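PDB 5JH8: probable chitinase from Chromobacterium violaceum, which probably binds chitin and, as a member of glycosyl hydrolase family 18, is thought to cleave its beta-1,4 linkages. Local coordinates for residues A[78-81]-A[82-86]; A[202-206]-A[207-211]. All blocks are in the same frame, centred on the assembly; numbering follows the deposited sequence.

Interaction 1: residues A[78-81]-A[82-86]; sequences ADIA and HAVST
Ser85 turns back on Ala81 one helical turn earlier and grips its carbonyl twice. The hydroxyl OG reaches Ala81 O at 2.9 Å and the amide Ser85 N reaches the same oxygen at 3.0 Å, the two arriving from opposite faces of the carbonyl plane. The hydroxyl is carried there by a chi1 of -62°, which sets OG beside its own backbone N and anti to the carbonyl carbon. Alongside, Ile80 and Val84 meet through methyl groups, CG2 of Ile80 lying 4.2 Å from CG2 of Val84, while Val84 N gives Ile80 O a nearly straight bond (N-H...O 175°). His82 N to Ala78 O and Ala83 N to Asp79 O repeat this i to i+4 pattern. All of it belongs to helix 78-85, a short helix of the TIM-barrel fold of family 18, which follows strand 63-68. At its C-terminal end Thr86 OG1 bonds to His82 O at 2.8 Å from above the carbonyl plane, and the same hydroxyl lies over one face of the His82 imidazole, offset toward its rim. Farther out, Asp119 OD1 is hydrogen-bonded to His82 ND1, which probably limits the ring's rotation. Phe112 covers Ala81 and Val84, Ile35 of strand 27-35 meets Ile80 and Val84, and Phe123 and Phe126 of helix 120-135 pack on Ser85.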
ATOM      1  N   ALA A  78     -14.524 -10.854   1.411  1.00 11.67           N
ATOM      2  CA  ALA A  78     -13.967 -12.021   2.077  1.00 12.23           C
ATOM      3  C   ALA A  78     -14.337 -13.300   1.339  1.00 12.30           C
ATOM      4  O   ALA A  78     -13.537 -14.240   1.284  1.00 12.29           O
ATOM      5  CB  ALA A  78     -14.470 -12.085   3.521  1.00 12.36           C
ATOM      6  N   ASP A  79     -15.535 -13.348   0.749  1.00 12.42           N
ATOM      7  CA  ASP A  79     -15.971 -14.544   0.029  1.00 13.20           C
ATOM      8  C   ASP A  79     -15.097 -14.819  -1.194  1.00 12.81           C
ATOM      9  O   ASP A  79     -14.765 -15.977  -1.472  1.00 13.57           O
ATOM     10  CB  ASP A  79     -17.436 -14.413  -0.385  1.00 15.26           C
ATOM     11  CG  ASP A  79     -18.403 -14.557   0.784  1.00 18.03           C
ATOM     12  OD1 ASP A  79     -17.986 -15.039   1.863  1.00 19.49           O
ATOM     13  OD2 ASP A  79     -19.585 -14.197   0.618  1.00 20.00           O
ATOM     14  N   ILE A  80     -14.730 -13.779  -1.953  1.00 12.00           N
ATOM     15  CA  ILE A  80     -13.838 -13.989  -3.093  1.00 11.33           C
ATOM     16  C   ILE A  80     -12.488 -14.507  -2.616  1.00 10.53           C
ATOM     17  O   ILE A  80     -11.925 -15.444  -3.194  1.00 10.88           O
ATOM     18  CB  ILE A  80     -13.711 -12.712  -3.942  1.00 12.25           C
ATOM     19  CG1 ILE A  80     -15.004 -12.473  -4.714  1.00 13.66           C
ATOM     20  CG2 ILE A  80     -12.538 -12.827  -4.919  1.00 11.88           C
ATOM     21  CD1 ILE A  80     -15.057 -11.158  -5.460  1.00 15.21           C
ATOM     22  N   ALA A  81     -11.936 -13.907  -1.559  1.00  9.96           N
ATOM     23  CA  ALA A  81     -10.651 -14.390  -1.069  1.00 10.81           C
ATOM     24  C   ALA A  81     -10.747 -15.840  -0.623  1.00 10.84           C
ATOM     25  O   ALA A  81      -9.842 -16.638  -0.872  1.00 11.73           O
ATOM     26  CB  ALA A  81     -10.128 -13.493   0.053  1.00 10.82           C
ATOM     27  N   HIS A  82     -11.842 -16.197   0.048  1.00 11.93           N
ATOM     28  CA  HIS A  82     -12.035 -17.580   0.467  1.00 12.59           C
ATOM     29  C   HIS A  82     -12.079 -18.529  -0.733  1.00 11.77           C
ATOM     30  O   HIS A  82     -11.407 -19.565  -0.747  1.00 12.41           O
ATOM     31  CB  HIS A  82     -13.324 -17.701   1.269  1.00 12.72           C
ATOM     32  CG  HIS A  82     -13.671 -19.115   1.593  1.00 13.98           C
ATOM     33  ND1 HIS A  82     -13.031 -19.819   2.586  1.00 13.91           N
ATOM     34  CD2 HIS A  82     -14.541 -19.976   1.021  1.00 15.43           C
ATOM     35  CE1 HIS A  82     -13.516 -21.046   2.636  1.00 15.50           C
ATOM     36  NE2 HIS A  82     -14.431 -21.169   1.691  1.00 16.09           N
ATOM     37  N   ALA A  83     -12.871 -18.182  -1.746  1.00 11.54           N
ATOM     38  CA  ALA A  83     -13.026 -19.040  -2.920  1.00 12.10           C
ATOM     39  C   ALA A  83     -11.700 -19.212  -3.660  1.00 11.52           C
ATOM     40  O   ALA A  83     -11.304 -20.331  -3.985  1.00 12.28           O
ATOM     41  CB  ALA A  83     -14.099 -18.457  -3.838  1.00 13.07           C
ATOM     42  N   VAL A  84     -10.990 -18.109  -3.920  1.00 11.30           N
ATOM     43  CA  VAL A  84      -9.706 -18.169  -4.615  1.00 10.81           C
ATOM     44  C   VAL A  84      -8.712 -19.011  -3.834  1.00 11.34           C
ATOM     45  O   VAL A  84      -7.862 -19.692  -4.419  1.00 12.17           O
ATOM     46  CB  VAL A  84      -9.208 -16.721  -4.825  1.00 11.96           C
ATOM     47  CG1 VAL A  84      -7.715 -16.667  -5.146  1.00 11.77           C
ATOM     48  CG2 VAL A  84     -10.046 -16.050  -5.896  1.00 12.30           C
ATOM     49  N   SER A  85      -8.782 -18.963  -2.505  1.00 11.77           N
ATOM     50  CA  SER A  85      -7.841 -19.700  -1.679  1.00 12.74           C
ATOM     51  C   SER A  85      -8.224 -21.159  -1.500  1.00 14.44           C
ATOM     52  O   SER A  85      -7.428 -21.925  -0.949  1.00 16.80           O
ATOM     53  CB  SER A  85      -7.726 -19.052  -0.302  1.00 13.51           C
ATOM     54  OG  SER A  85      -7.234 -17.729  -0.380  1.00 13.76           O
ATOM     55  N   THR A  86      -9.417 -21.558  -1.930  1.00 13.64           N
ATOM     56  CA  THR A  86      -9.859 -22.933  -1.735  1.00 14.69           C
ATOM     57  C   THR A  86     -10.347 -23.520  -3.059  1.00 14.79           C
ATOM     58  O   THR A  86      -9.551 -24.037  -3.851  1.00 14.78           O
ATOM     59  CB  THR A  86     -10.923 -23.031  -0.624  1.00 14.99           C
ATOM     60  OG1 THR A  86     -12.073 -22.258  -0.970  1.00 15.08           O
ATOM     61  CG2 THR A  86     -10.385 -22.549   0.703  1.00 15.70           C
TER

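Interaction 2: residues A[202-206]-A[207-211]; sequences YAVER and VPAAK. With EDO (1,2-ethanediol), chain C.
A helix-to-loop turn is what joins 202-206 to 207-211: the last turn of helix 193-206 folds into the connection that leads to strand 212-222. Its backbone link is weak, Val207 N to Ala203 O at 2.8 Å with an N-H...O angle of only 121°; Ala203 O also accepts Arg206 N. Beyond it the chain curls back, so that Ala209 CB sits 3.8 Å from Val204 CG1. Val204 CA-H points at Val207 O, and a water donates to Val204 O while accepting a weak bond from Ala209 N. In the TIM-barrel fold of family 18 this is an alpha-to-beta connection, closed by a 3-10 segment at 209-211. The Val207 side chain touches Leu173 of strand 172-176 and Ile212 of strand 212-222, and Lys211 NZ bonds to the carbonyls of Gly167 and Ala170. Arg206 lies back along the preceding turn over Tyr202. CE1 of the Tyr202 ring is 3.1 Å above the guanidinium plane, over its centre, while Arg206 CD rests on one face of the ring near the rim. Arg206 NH1 bonds in plane to a lone pair of Tyr202 O at 3.0 Å, which together with the ring fixes the guanidinium's rotation. A chain extended from CG to NE carries the group there. Its other edge takes an ethanediol molecule, probably from the crystallisation liquor: NE reaches O1 of the diol at 2.9 Å and NH2 the same oxygen at 3.1 Å. Glu153 bonds to both this diol and Tyr202 OH.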
ATOM      1  N   TYR A 202       7.789  -6.377  14.296  1.00  9.90           N
ATOM      2  CA  TYR A 202       7.012  -7.603  14.233  1.00 10.55           C
ATOM      3  C   TYR A 202       7.278  -8.332  12.924  1.00  9.31           C
ATOM      4  O   TYR A 202       7.495  -9.549  12.901  1.00  9.90           O
ATOM      5  CB  TYR A 202       5.529  -7.234  14.382  1.00 10.26           C
ATOM      6  CG  TYR A 202       4.549  -8.373  14.219  1.00 10.44           C
ATOM      7  CD1 TYR A 202       4.216  -9.184  15.281  1.00 11.07           C
ATOM      8  CD2 TYR A 202       3.954  -8.627  12.994  1.00 10.07           C
ATOM      9  CE1 TYR A 202       3.334 -10.222  15.118  1.00 11.20           C
ATOM     10  CE2 TYR A 202       3.072  -9.672  12.818  1.00 10.36           C
ATOM     11  CZ  TYR A 202       2.756 -10.454  13.887  1.00 11.39           C
ATOM     12  OH  TYR A 202       1.881 -11.497  13.702  1.00 11.36           O
ATOM     13  N   ALA A 203       7.271  -7.588  11.812  1.00  8.88           N
ATOM     14  CA  ALA A 203       7.447  -8.188  10.492  1.00  9.14           C
ATOM     15  C   ALA A 203       8.830  -8.805  10.328  1.00  8.82           C
ATOM     16  O   ALA A 203       8.938  -9.931   9.838  1.00  9.51           O
ATOM     17  CB  ALA A 203       7.183  -7.149   9.405  1.00  9.56           C
ATOM     18  N   VAL A 204       9.896  -8.084  10.713  1.00  9.12           N
ATOM     19  CA  VAL A 204      11.252  -8.565  10.425  1.00  9.30           C
ATOM     20  C   VAL A 204      11.669  -9.691  11.356  1.00  9.48           C
ATOM     21  O   VAL A 204      12.609 -10.435  11.044  1.00  9.89           O
ATOM     22  CB  VAL A 204      12.319  -7.455  10.360  1.00 11.12           C
ATOM     23  CG1 VAL A 204      11.929  -6.368   9.366  1.00 11.79           C
ATOM     24  CG2 VAL A 204      12.579  -6.860  11.721  1.00 11.35           C
ATOM     25  N   GLU A 205      10.995  -9.855  12.488  1.00  9.38           N
ATOM     26  CA  GLU A 205      11.221 -11.049  13.282  1.00 10.54           C
ATOM     27  C   GLU A 205      10.709 -12.288  12.558  1.00 10.34           C
ATOM     28  O   GLU A 205      11.259 -13.385  12.728  1.00 11.39           O
ATOM     29  CB  GLU A 205      10.511 -10.906  14.628  1.00 12.33           C
ATOM     30  CG  GLU A 205      10.683 -12.114  15.531  1.00 15.67           C
ATOM     31  CD  GLU A 205      10.075 -11.896  16.907  1.00 19.88           C
ATOM     32  OE1 GLU A 205      10.234 -10.795  17.465  1.00 21.46           O
ATOM     33  OE2 GLU A 205       9.434 -12.827  17.447  1.00 22.19           O
ATOM     34  N   ARG A 206       9.665 -12.128  11.743  1.00  9.68           N
ATOM     35  CA  ARG A 206       8.944 -13.229  11.133  1.00  9.74           C
ATOM     36  C   ARG A 206       9.292 -13.460   9.677  1.00  9.51           C
ATOM     37  O   ARG A 206       9.032 -14.560   9.161  1.00 10.22           O
ATOM     38  CB  ARG A 206       7.438 -12.976  11.275  1.00 10.62           C
ATOM     39  CG  ARG A 206       6.966 -13.214  12.706  1.00 11.48           C
ATOM     40  CD  ARG A 206       5.673 -12.510  13.063  1.00 12.14           C
ATOM     41  NE  ARG A 206       5.337 -12.736  14.468  1.00 12.53           N
ATOM     42  CZ  ARG A 206       5.879 -12.085  15.490  1.00 12.86           C
ATOM     43  NH1 ARG A 206       6.788 -11.144  15.292  1.00 12.53           N
ATOM     44  NH2 ARG A 206       5.496 -12.382  16.726  1.00 14.58           N
ATOM     45  N   VAL A 207       9.900 -12.472   9.030  1.00  9.72           N
ATOM     46  CA  VAL A 207      10.153 -12.442   7.597  1.00  9.46           C
ATOM     47  C   VAL A 207      11.539 -11.853   7.394  1.00  9.01           C
ATOM     48  O   VAL A 207      11.869 -10.861   8.045  1.00  9.17           O
ATOM     49  CB  VAL A 207       9.120 -11.566   6.873  1.00 10.25           C
ATOM     50  CG1 VAL A 207       9.378 -11.588   5.382  1.00  9.75           C
ATOM     51  CG2 VAL A 207       7.731 -12.045   7.187  1.00 11.12           C
ATOM     52  N   PRO A 208      12.372 -12.389   6.503  1.00  9.55           N
ATOM     53  CA  PRO A 208      13.652 -11.731   6.242  1.00  9.05           C
ATOM     54  C   PRO A 208      13.409 -10.282   5.855  1.00  9.12           C
ATOM     55  O   PRO A 208      12.567  -9.982   5.007  1.00  9.11           O
ATOM     56  CB  PRO A 208      14.233 -12.539   5.080  1.00 10.33           C
ATOM     57  CG  PRO A 208      13.589 -13.874   5.196  1.00 10.92           C
ATOM     58  CD  PRO A 208      12.197 -13.589   5.671  1.00 10.19           C
ATOM     59  N   ALA A 209      14.179  -9.379   6.459  1.00  9.09           N
ATOM     60  CA  ALA A 209      13.905  -7.963   6.262  1.00  8.27           C
ATOM     61  C   ALA A 209      13.988  -7.567   4.794  1.00  8.40           C
ATOM     62  O   ALA A 209      13.244  -6.686   4.354  1.00  8.24           O
ATOM     63  CB  ALA A 209      14.855  -7.115   7.097  1.00  8.81           C
ATOM     64  N   ALA A 210      14.864  -8.216   4.017  1.00  8.86           N
ATOM     65  CA  ALA A 210      15.008  -7.874   2.606  1.00  9.16           C
ATOM     66  C   ALA A 210      13.755  -8.177   1.805  1.00  8.60           C
ATOM     67  O   ALA A 210      13.628  -7.697   0.676  1.00  9.07           O
ATOM     68  CB  ALA A 210      16.197  -8.619   2.009  1.00 10.31           C
ATOM     69  N   LYS A 211      12.815  -8.945   2.358  1.00  8.55           N
ATOM     70  CA  LYS A 211      11.547  -9.218   1.707  1.00  9.03           C
ATOM     71  C   LYS A 211      10.423  -8.317   2.188  1.00  9.34           C
ATOM     72  O   LYS A 211       9.271  -8.551   1.838  1.00 13.57           O
ATOM     73  CB  LYS A 211      11.148 -10.672   1.942  1.00  9.95           C
ATOM     74  CG  LYS A 211      12.074 -11.693   1.356  1.00 12.85           C
ATOM     75  CD  LYS A 211      11.479 -13.068   1.616  1.00 15.21           C
ATOM     76  CE  LYS A 211      11.615 -13.958   0.434  1.00 14.41           C
ATOM     77  NZ  LYS A 211      10.892 -15.218   0.645  1.00 13.17           N
TER
HETATM   78  C1  EDO C 502       2.686 -15.694  15.639  1.00 29.61           C
HETATM   79  O1  EDO C 502       3.337 -14.421  15.758  1.00 29.00           O
HETATM   80  C2  EDO C 502       3.299 -16.487  14.493  1.00 30.13           C
HETATM   81  O2  EDO C 502       4.189 -15.649  13.750  1.00 30.36           O
HETATM   82  O   HOH W   1      14.772 -10.195   9.133  1.00 10.45           O

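From the N terminus, strands 3-8, 27-35 and 63-68 come first; interaction 1 then runs along helix 78-85 and ends one residue beyond it, at Thr86, spanning successive turns without enclosing a loop. The chain continues through strands 107-111, 142-146 and 172-176, with helices 120-135 and 163-169 among them, before interaction 2 turns the end of helix 193-206 toward strand 212-222. The two are in series, neither nested nor crossed, with centres about 26 Å apart and nearest atoms about 18 Å apart. Interaction 1 sits against strand 27-35 and helix 120-135, interaction 2 against helix 163-169 and strands 172-176 and 212-222, so they serve separate parts of the same barrel.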